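Local atomic coordinates of De novo designed protein Foldit4 (Synthetic construct, PDB entry 6WI5), a protein that has no known natural function, being a de novo design whose two helices pack on one side of a four-stranded antiparallel sheet. Residues V3-R8 and V82-T87; E26-E31 and E63-R68; V35-E40 and V52-D57. All blocks are in the same frame, centred on the assembly; numbering follows the deposited sequence.

Contact 1. Residues V3-R8 and V82-T87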
loop_
_atom_site.group_PDB
_atom_site.type_symbol
_atom_site.label_atom_id
_atom_site.label_comp_id
_atom_site.label_asym_id
_atom_site.label_seq_id
_atom_site.Cartn_x
_atom_site.Cartn_y
_atom_site.Cartn_z
ATOM N N VAL A 3 8.428 -8.978 -8.684
ATOM C CA VAL A 3 8.536 -7.580 -8.285
ATOM C C VAL A 3 7.995 -7.451 -6.869
ATOM O O VAL A 3 6.926 -7.989 -6.556
ATOM C CB VAL A 3 7.775 -6.653 -9.249
ATOM C CG1 VAL A 3 7.955 -5.199 -8.841
ATOM C CG2 VAL A 3 8.240 -6.875 -10.679
ATOM N N VAL A 4 8.732 -6.745 -6.014
ATOM C CA VAL A 4 8.319 -6.479 -4.642
ATOM C C VAL A 4 8.180 -4.975 -4.472
ATOM O O VAL A 4 9.109 -4.222 -4.786
ATOM C CB VAL A 4 9.317 -7.052 -3.620
ATOM C CG1 VAL A 4 8.860 -6.739 -2.203
ATOM C CG2 VAL A 4 9.481 -8.550 -3.816
ATOM N N VAL A 5 7.023 -4.538 -3.980
ATOM C CA VAL A 5 6.758 -3.129 -3.717
ATOM C C VAL A 5 6.395 -2.977 -2.250
ATOM O O VAL A 5 5.544 -3.712 -1.736
ATOM C CB VAL A 5 5.638 -2.577 -4.616
ATOM C CG1 VAL A 5 5.306 -1.143 -4.224
ATOM C CG2 VAL A 5 6.056 -2.644 -6.065
ATOM N N GLU A 6 7.042 -2.029 -1.580
ATOM C CA GLU A 6 6.768 -1.716 -0.186
ATOM C C GLU A 6 6.283 -0.277 -0.099
ATOM O O GLU A 6 6.975 0.642 -0.546
ATOM C CB GLU A 6 8.013 -1.919 0.677
ATOM C CG GLU A 6 8.690 -3.260 0.461
ATOM C CD GLU A 6 10.085 -3.306 1.049
ATOM O OE1 GLU A 6 10.210 -3.457 2.282
ATOM O OE2 GLU A 6 11.057 -3.177 0.275
ATOM N N ILE A 7 5.094 -0.089 0.465
ATOM C CA ILE A 7 4.464 1.221 0.567
ATOM C C ILE A 7 4.348 1.579 2.041
ATOM O O ILE A 7 3.785 0.810 2.828
ATOM C CB ILE A 7 3.082 1.240 -0.111
ATOM C CG1 ILE A 7 3.186 0.731 -1.548
ATOM C CG2 ILE A 7 2.495 2.643 -0.085
ATOM C CD1 ILE A 7 1.855 0.649 -2.258
ATOM N N ARG A 8 4.883 2.738 2.411
ATOM C CA ARG A 8 4.823 3.238 3.779
ATOM C C ARG A 8 3.955 4.487 3.797
ATOM O O ARG A 8 4.232 5.447 3.070
ATOM C CB ARG A 8 6.219 3.548 4.316
ATOM C CG ARG A 8 6.231 4.035 5.757
ATOM C CD ARG A 8 7.615 4.515 6.161
ATOM N NE ARG A 8 8.025 5.689 5.396
ATOM C CZ ARG A 8 9.228 6.247 5.472
ATOM N NH1 ARG A 8 10.148 5.736 6.280
ATOM N NH2 ARG A 8 9.515 7.315 4.740
ATOM N N VAL A 82 3.529 9.377 1.714
ATOM C CA VAL A 82 3.677 8.024 1.195
ATOM C C VAL A 82 5.080 7.859 0.630
ATOM O O VAL A 82 5.585 8.741 -0.074
ATOM C CB VAL A 82 2.623 7.711 0.112
ATOM C CG1 VAL A 82 2.770 6.279 -0.374
ATOM C CG2 VAL A 82 1.221 7.959 0.644
ATOM N N GLU A 83 5.711 6.730 0.942
ATOM C CA GLU A 83 7.002 6.365 0.374
ATOM C C GLU A 83 6.868 4.994 -0.270
ATOM O O GLU A 83 6.331 4.067 0.345
ATOM C CB GLU A 83 8.100 6.345 1.442
ATOM C CG GLU A 83 9.505 6.165 0.879
ATOM C CD GLU A 83 10.563 6.026 1.960
ATOM O OE1 GLU A 83 10.513 5.036 2.720
ATOM O OE2 GLU A 83 11.440 6.911 2.052
ATOM N N VAL A 84 7.348 4.867 -1.505
ATOM C CA VAL A 84 7.211 3.642 -2.283
ATOM C C VAL A 84 8.601 3.115 -2.605
ATOM O O VAL A 84 9.444 3.853 -3.128
ATOM C CB VAL A 84 6.407 3.877 -3.574
ATOM C CG1 VAL A 84 6.300 2.587 -4.375
ATOM C CG2 VAL A 84 5.025 4.423 -3.244
ATOM N N ARG A 85 8.831 1.840 -2.300
ATOM C CA ARG A 85 10.096 1.175 -2.590
ATOM C C ARG A 85 9.806 -0.051 -3.441
ATOM O O ARG A 85 9.048 -0.932 -3.023
ATOM C CB ARG A 85 10.823 0.782 -1.301
ATOM C CG ARG A 85 12.249 0.319 -1.526
ATOM C CD ARG A 85 13.035 0.283 -0.228
ATOM N NE ARG A 85 12.603 -0.798 0.651
ATOM C CZ ARG A 85 13.176 -1.086 1.815
ATOM N NH1 ARG A 85 12.720 -2.089 2.553
ATOM N NH2 ARG A 85 14.208 -0.370 2.241
ATOM N N THR A 86 10.402 -0.104 -4.629
ATOM C CA THR A 86 10.162 -1.170 -5.592
ATOM C C THR A 86 11.466 -1.905 -5.864
ATOM O O THR A 86 12.477 -1.275 -6.189
ATOM C CB THR A 86 9.593 -0.614 -6.900
ATOM O OG1 THR A 86 8.408 0.141 -6.624
ATOM C CG2 THR A 86 9.259 -1.749 -7.858
ATOM N N THR A 87 11.440 -3.230 -5.744
ATOM C CA THR A 87 12.627 -4.056 -5.927
ATOM C C THR A 87 12.404 -5.010 -7.091
ATOM O O THR A 87 11.419 -5.756 -7.107
ATOM C CB THR A 87 12.956 -4.844 -4.658
ATOM O OG1 THR A 87 13.109 -3.940 -3.557
ATOM C CG2 THR A 87 14.243 -5.641 -4.842
HETATM O O HOH W 1 10.932 -3.233 -2.382
#
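E6 OE2 is gripped from two directions: R85 NE donates to it at 2.9 Å, and water 1 lies 2.7 Å from OE2, apparently donating to it. The other carboxylate oxygen, E6 OE1, takes R85 NH1 at 2.9 Å on its syn side, so the arginine holds the carboxylate side-on with NE and one NH. The fit is not coplanar. The two flat groups are turned 46° apart, and NE reaches OE2 from above the carboxylate plane. A bend in the R85 chain (chi3 71°) sets NE facing the glutamate. An alanine at E6 would probably leave the R85 guanidinium without its charge partner on the neighbouring strand and freer to swing, and would cost water 1 an acceptor. R8 and E83 pair differently, with E83 OE1 over the guanidinium face, 3.2 Å from R8 NH2, a match of charges with no N-H aimed at the oxygen. Beneath these side chains the backbones are regularly antiparallel, with V4-T87, E6-R85 and R8-E83 as the hydrogen-bonded pairs, two bonds each. On the opposite face, V5 CG1 meets V84 CG1 at 3.9 Å and I7 CG2 meets V82 CG1 at 3.7 Å; V5 also rests on I62 and V66 of helix 59-76. The backbone bonds thus set the pairing, while side chains add charge pairs outside and mostly hydrocarbon toward the helices.

Contact 2. Residues E26-E31 and E63-R68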
loop_
_atom_site.group_PDB
_atom_site.type_symbol
_atom_site.label_atom_id
_atom_site.label_comp_id
_atom_site.label_asym_id
_atom_site.label_seq_id
_atom_site.Cartn_x
_atom_site.Cartn_y
_atom_site.Cartn_z
ATOM N N GLU A 26 -9.024 -3.786 -0.605
ATOM C CA GLU A 26 -10.062 -3.892 -1.624
ATOM C C GLU A 26 -9.485 -3.698 -3.018
ATOM O O GLU A 26 -9.884 -4.390 -3.962
ATOM C CB GLU A 26 -11.170 -2.876 -1.351
ATOM C CG GLU A 26 -12.129 -3.291 -0.253
ATOM C CD GLU A 26 -13.052 -2.167 0.162
ATOM O OE1 GLU A 26 -12.763 -1.003 -0.184
ATOM O OE2 GLU A 26 -14.067 -2.447 0.834
ATOM N N GLU A 27 -8.544 -2.765 -3.170
ATOM C CA GLU A 27 -7.926 -2.552 -4.475
ATOM C C GLU A 27 -7.056 -3.737 -4.875
ATOM O O GLU A 27 -6.982 -4.086 -6.057
ATOM C CB GLU A 27 -7.112 -1.260 -4.470
ATOM C CG GLU A 27 -7.954 -0.005 -4.312
ATOM C CD GLU A 27 -8.965 0.168 -5.431
ATOM O OE1 GLU A 27 -8.690 -0.277 -6.565
ATOM O OE2 GLU A 27 -10.039 0.749 -5.173
ATOM N N VAL A 28 -6.385 -4.363 -3.905
ATOM C CA VAL A 28 -5.613 -5.565 -4.203
ATOM C C VAL A 28 -6.538 -6.698 -4.626
ATOM O O VAL A 28 -6.225 -7.465 -5.544
ATOM C CB VAL A 28 -4.750 -5.957 -2.988
ATOM C CG1 VAL A 28 -4.021 -7.265 -3.251
ATOM C CG2 VAL A 28 -3.760 -4.849 -2.661
ATOM N N LYS A 29 -7.694 -6.816 -3.968
ATOM C CA LYS A 29 -8.662 -7.847 -4.326
ATOM C C LYS A 29 -9.228 -7.616 -5.722
ATOM O O LYS A 29 -9.451 -8.573 -6.474
ATOM C CB LYS A 29 -9.785 -7.879 -3.289
ATOM C CG LYS A 29 -10.872 -8.902 -3.557
ATOM C CD LYS A 29 -12.092 -8.624 -2.691
ATOM C CE LYS A 29 -13.156 -9.694 -2.857
ATOM N NZ LYS A 29 -12.749 -10.982 -2.233
ATOM N N ARG A 30 -9.467 -6.354 -6.087
ATOM C CA ARG A 30 -10.011 -6.053 -7.407
ATOM C C ARG A 30 -9.012 -6.362 -8.513
ATOM O O ARG A 30 -9.415 -6.719 -9.627
ATOM C CB ARG A 30 -10.442 -4.588 -7.478
ATOM C CG ARG A 30 -11.671 -4.261 -6.644
ATOM C CD ARG A 30 -11.940 -2.764 -6.617
ATOM N NE ARG A 30 -13.191 -2.450 -5.933
ATOM C CZ ARG A 30 -13.626 -1.216 -5.701
ATOM N NH1 ARG A 30 -14.779 -1.024 -5.072
ATOM N NH2 ARG A 30 -12.911 -0.173 -6.096
ATOM N N GLU A 31 -7.715 -6.234 -8.231
ATOM C CA GLU A 31 -6.703 -6.500 -9.249
ATOM C C GLU A 31 -6.666 -7.980 -9.609
ATOM O O GLU A 31 -6.963 -8.363 -10.747
ATOM C CB GLU A 31 -5.335 -6.020 -8.760
ATOM C CG GLU A 31 -4.211 -6.211 -9.761
ATOM C CD GLU A 31 -4.516 -5.591 -11.111
ATOM O OE1 GLU A 31 -4.567 -6.340 -12.111
ATOM O OE2 GLU A 31 -4.710 -4.359 -11.173
ATOM N N GLU A 63 2.633 -2.088 -11.293
ATOM C CA GLU A 63 2.591 -0.640 -11.473
ATOM C C GLU A 63 1.156 -0.127 -11.521
ATOM O O GLU A 63 0.862 0.955 -11.002
ATOM C CB GLU A 63 3.346 -0.242 -12.742
ATOM C CG GLU A 63 4.813 -0.635 -12.740
ATOM C CD GLU A 63 5.560 -0.098 -13.944
ATOM O OE1 GLU A 63 5.793 1.128 -14.004
ATOM O OE2 GLU A 63 5.906 -0.901 -14.836
ATOM N N ARG A 64 0.251 -0.890 -12.139
ATOM C CA ARG A 64 -1.151 -0.485 -12.172
ATOM C C ARG A 64 -1.761 -0.500 -10.777
ATOM O O ARG A 64 -2.505 0.416 -10.404
ATOM C CB ARG A 64 -1.938 -1.399 -13.113
ATOM C CG ARG A 64 -3.435 -1.134 -13.123
ATOM C CD ARG A 64 -4.163 -2.005 -14.140
ATOM N NE ARG A 64 -4.047 -3.431 -13.848
ATOM C CZ ARG A 64 -3.252 -4.268 -14.508
ATOM N NH1 ARG A 64 -2.498 -3.826 -15.505
ATOM N NH2 ARG A 64 -3.214 -5.551 -14.172
ATOM N N LEU A 65 -1.450 -1.530 -9.986
ATOM C CA LEU A 65 -2.012 -1.632 -8.644
ATOM C C LEU A 65 -1.459 -0.551 -7.723
ATOM O O LEU A 65 -2.190 -0.009 -6.885
ATOM C CB LEU A 65 -1.734 -3.023 -8.071
ATOM C CG LEU A 65 -2.230 -3.298 -6.653
ATOM C CD1 LEU A 65 -3.722 -3.034 -6.549
ATOM C CD2 LEU A 65 -1.908 -4.727 -6.247
ATOM N N VAL A 66 -0.174 -0.218 -7.866
ATOM C CA VAL A 66 0.433 0.799 -7.011
ATOM C C VAL A 66 -0.203 2.161 -7.264
ATOM O O VAL A 66 -0.551 2.888 -6.325
ATOM C CB VAL A 66 1.958 0.835 -7.224
ATOM C CG1 VAL A 66 2.548 2.103 -6.631
ATOM C CG2 VAL A 66 2.605 -0.392 -6.600
ATOM N N GLU A 67 -0.371 2.524 -8.538
ATOM C CA GLU A 67 -0.963 3.820 -8.861
ATOM C C GLU A 67 -2.400 3.912 -8.370
ATOM O O GLU A 67 -2.847 4.977 -7.929
ATOM C CB GLU A 67 -0.897 4.070 -10.368
ATOM C CG GLU A 67 0.514 4.186 -10.904
ATOM C CD GLU A 67 1.321 5.245 -10.181
ATOM O OE1 GLU A 67 0.760 6.318 -9.871
ATOM O OE2 GLU A 67 2.517 5.001 -9.915
ATOM N N ARG A 68 -3.142 2.807 -8.440
ATOM C CA ARG A 68 -4.519 2.819 -7.958
ATOM C C ARG A 68 -4.564 2.936 -6.440
ATOM O O ARG A 68 -5.430 3.626 -5.890
ATOM C CB ARG A 68 -5.249 1.563 -8.435
ATOM C CG ARG A 68 -6.738 1.764 -8.648
ATOM C CD ARG A 68 -7.362 0.608 -9.416
ATOM N NE ARG A 68 -7.428 -0.618 -8.624
ATOM C CZ ARG A 68 -6.659 -1.684 -8.826
ATOM N NH1 ARG A 68 -5.760 -1.684 -9.800
ATOM N NH2 ARG A 68 -6.793 -2.752 -8.053
#
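E31 and R64 form a two-bond ion pair between the helices; the axes of segments 26-31 and 63-68 pass 10.0 Å apart and run roughly antiparallel. R64 NH2 reaches E31 OE1 at 2.6 Å in a nearly straight bond (173°), while R64 NE takes OE2 at 2.9 Å, a side-on grip using one nitrogen for each oxygen. E31 OE2 is shared: R68 NH1 comes to its anti side at 3.2 Å, while R64 NE holds the syn side. The E31 chain bends at chi2 (54°), placing CD beside the R64 guanidinium. R68 also bridges back to E27, but the 2.4 Å modelled between R68 NE and E27 OE1 is too short to trust in detail. Within its own helix, E27 OE2 pairs with R30 NH2, which extends the network. The apolar contact is L65 CD2 with V28 CG2, 4.0 Å apart. Separately, the L65 CD1 methyl rests on the backbone, 3.5 Å from E27 O. Both V28 and L65 also touch V35, on the side toward the sheet. Held mainly by R64, with R68 as a longer partner, the E31 carboxylate is likely to stay ionised and to tie the helices by charge.

Contact 3. Residues V35-E40 and V52-D57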
loop_
_atom_site.group_PDB
_atom_site.type_symbol
_atom_site.label_atom_id
_atom_site.label_comp_id
_atom_site.label_asym_id
_atom_site.label_seq_id
_atom_site.Cartn_x
_atom_site.Cartn_y
_atom_site.Cartn_z
ATOM N N VAL A 35 -2.227 -11.876 -6.360
ATOM C CA VAL A 35 -1.355 -10.862 -5.780
ATOM C C VAL A 35 -1.185 -11.134 -4.291
ATOM O O VAL A 35 -2.167 -11.236 -3.548
ATOM C CB VAL A 35 -1.923 -9.456 -6.027
ATOM C CG1 VAL A 35 -1.131 -8.422 -5.253
ATOM C CG2 VAL A 35 -1.914 -9.134 -7.515
ATOM N N GLU A 36 0.065 -11.252 -3.854
ATOM C CA GLU A 36 0.387 -11.462 -2.449
ATOM C C GLU A 36 0.535 -10.112 -1.758
ATOM O O GLU A 36 1.259 -9.238 -2.243
ATOM C CB GLU A 36 1.674 -12.280 -2.323
ATOM C CG GLU A 36 2.088 -12.625 -0.907
ATOM C CD GLU A 36 3.319 -13.512 -0.876
ATOM O OE1 GLU A 36 3.734 -13.991 -1.953
ATOM O OE2 GLU A 36 3.873 -13.730 0.222
ATOM N N VAL A 37 -0.158 -9.938 -0.635
ATOM C CA VAL A 37 -0.162 -8.666 0.079
ATOM C C VAL A 37 -0.045 -8.929 1.576
ATOM O O VAL A 37 -0.640 -9.875 2.103
ATOM C CB VAL A 37 -1.424 -7.834 -0.247
ATOM C CG1 VAL A 37 -2.692 -8.559 0.199
ATOM C CG2 VAL A 37 -1.335 -6.453 0.383
ATOM N N HIS A 38 0.745 -8.099 2.253
ATOM C CA HIS A 38 0.869 -8.117 3.704
ATOM C C HIS A 38 0.807 -6.686 4.216
ATOM O O HIS A 38 1.414 -5.783 3.632
ATOM C CB HIS A 38 2.179 -8.779 4.161
ATOM C CG HIS A 38 2.296 -10.224 3.785
ATOM N ND1 HIS A 38 2.798 -10.638 2.571
ATOM C CD2 HIS A 38 1.978 -11.351 4.465
ATOM C CE1 HIS A 38 2.786 -11.958 2.518
ATOM N NE2 HIS A 38 2.291 -12.415 3.655
ATOM N N VAL A 39 0.072 -6.482 5.306
ATOM C CA VAL A 39 -0.142 -5.161 5.881
ATOM C C VAL A 39 0.348 -5.166 7.322
ATOM O O VAL A 39 0.071 -6.104 8.077
ATOM C CB VAL A 39 -1.627 -4.747 5.808
ATOM C CG1 VAL A 39 -1.835 -3.384 6.449
ATOM C CG2 VAL A 39 -2.103 -4.736 4.364
ATOM N N GLU A 40 1.075 -4.114 7.699
ATOM C CA GLU A 40 1.613 -3.977 9.046
ATOM C C GLU A 40 1.439 -2.542 9.519
ATOM O O GLU A 40 1.748 -1.600 8.784
ATOM C CB GLU A 40 3.096 -4.373 9.096
ATOM C CG GLU A 40 3.779 -4.068 10.423
ATOM C CD GLU A 40 5.261 -4.387 10.405
ATOM O OE1 GLU A 40 5.629 -5.498 9.968
ATOM O OE2 GLU A 40 6.061 -3.522 10.821
ATOM N N VAL A 52 2.630 -1.598 3.619
ATOM C CA VAL A 52 2.012 -2.545 2.698
ATOM C C VAL A 52 3.110 -3.127 1.822
ATOM O O VAL A 52 3.830 -2.382 1.146
ATOM C CB VAL A 52 0.927 -1.883 1.835
ATOM C CG1 VAL A 52 0.227 -2.923 0.975
ATOM C CG2 VAL A 52 -0.071 -1.136 2.707
ATOM N N ARG A 53 3.240 -4.450 1.831
ATOM C CA ARG A 53 4.181 -5.151 0.968
ATOM C C ARG A 53 3.410 -6.011 -0.023
ATOM O O ARG A 53 2.539 -6.793 0.373
ATOM C CB ARG A 53 5.151 -6.011 1.781
ATOM C CG ARG A 53 6.248 -6.636 0.937
ATOM C CD ARG A 53 7.276 -7.357 1.791
ATOM N NE ARG A 53 6.678 -8.428 2.580
ATOM C CZ ARG A 53 6.432 -9.649 2.116
ATOM N NH1 ARG A 53 6.728 -9.954 0.860
ATOM N NH2 ARG A 53 5.888 -10.565 2.906
ATOM N N ILE A 54 3.730 -5.859 -1.304
ATOM C CA ILE A 54 3.036 -6.544 -2.389
ATOM C C ILE A 54 4.069 -7.256 -3.248
ATOM O O ILE A 54 5.076 -6.655 -3.637
ATOM C CB ILE A 54 2.206 -5.564 -3.241
ATOM C CG1 ILE A 54 1.123 -4.901 -2.392
ATOM C CG2 ILE A 54 1.584 -6.278 -4.424
ATOM C CD1 ILE A 54 0.334 -3.844 -3.132
ATOM N N ARG A 55 3.823 -8.531 -3.540
ATOM C CA ARG A 55 4.705 -9.335 -4.376
ATOM C C ARG A 55 3.920 -9.877 -5.563
ATOM O O ARG A 55 2.799 -10.369 -5.398
ATOM C CB ARG A 55 5.325 -10.490 -3.583
ATOM C CG ARG A 55 6.352 -10.074 -2.543
ATOM C CD ARG A 55 7.399 -11.166 -2.365
ATOM N NE ARG A 55 6.796 -12.451 -2.026
ATOM C CZ ARG A 55 7.014 -13.104 -0.889
ATOM N NH1 ARG A 55 7.837 -12.601 0.020
ATOM N NH2 ARG A 55 6.417 -14.267 -0.665
ATOM N N HIS A 56 4.512 -9.788 -6.754
ATOM C CA HIS A 56 3.877 -10.299 -7.962
ATOM C C HIS A 56 4.941 -10.497 -9.032
ATOM O O HIS A 56 6.032 -9.924 -8.964
ATOM C CB HIS A 56 2.777 -9.358 -8.463
ATOM C CG HIS A 56 1.786 -10.016 -9.374
ATOM N ND1 HIS A 56 1.698 -9.721 -10.714
ATOM C CD2 HIS A 56 0.843 -10.956 -9.128
ATOM C CE1 HIS A 56 0.738 -10.451 -11.260
ATOM N NE2 HIS A 56 0.206 -11.207 -10.320
ATOM N N ASP A 57 4.597 -11.315 -10.028
ATOM C CA ASP A 57 5.510 -11.609 -11.126
ATOM C C ASP A 57 5.408 -10.611 -12.274
ATOM O O ASP A 57 6.402 -10.389 -12.978
ATOM C CB ASP A 57 5.254 -13.023 -11.661
ATOM C CG ASP A 57 5.400 -14.091 -10.591
ATOM O OD1 ASP A 57 4.378 -14.698 -10.209
ATOM O OD2 ASP A 57 6.535 -14.316 -10.126
HETATM O O HOH W 2 3.751 -9.726 0.389
#
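The hairpin of strands 36-44 and 47-56 supplies this contact, near the strand ends away from the turn. E36 pairs with R55 and H38 with R53 through two backbone hydrogen bonds each. Their side chains share one face of the sheet. R55 NH2 lies 2.7 Å from E36 OE2, a salt bridge in which the oxygen sits over the guanidinium face and the two planes stand 83° apart. R53 lies alongside H38 with its NH2 over the imidazole face, 3.1 Å from ND1; the ring and guanidinium planes are 17° apart, and the angle is too poor for a hydrogen bond. Water 2 sits at the ring edge instead, 2.5 Å from H38 ND1, and donates to R53 O. The other face, under the helices, is aliphatic. V37 has CG1 between N and the carbonyl carbon (chi1 62°), leaving CG2 3.9 Å from V52 CG1 and 4.0 Å from I54 CG1. V35 CG1 meets I54 CG2 at 3.6 Å, and V35, V37 and V39 reach helix 17-31. A hairpin following one helix and preceding the next, in an antiparallel sheet ordered 36-44, 47-56, 3-11, 81-87, is typical of the ferredoxin-like fold.

Contacts 1 and 3 are strand pairings in one sheet, at either end of the order 36-44, 47-56, 3-11, 81-87, and they are stitched together by backbone bonds such as V3 N to H56 O and I7 N to V52 O. Contact 2 holds the two helices to each other on the aliphatic side of that sheet, where L65 meets I54 and V28 meets V37 of contact 3. All three are partly buried: V3, V5, I7, V28, L65, V35, V52 and I54 lie inside, whereas strand 81-87 is largely exposed. Away from the interior the chemistry is mostly charged or polar: cross-strand pairs on the far face of the sheet, a side-chain network between the helices.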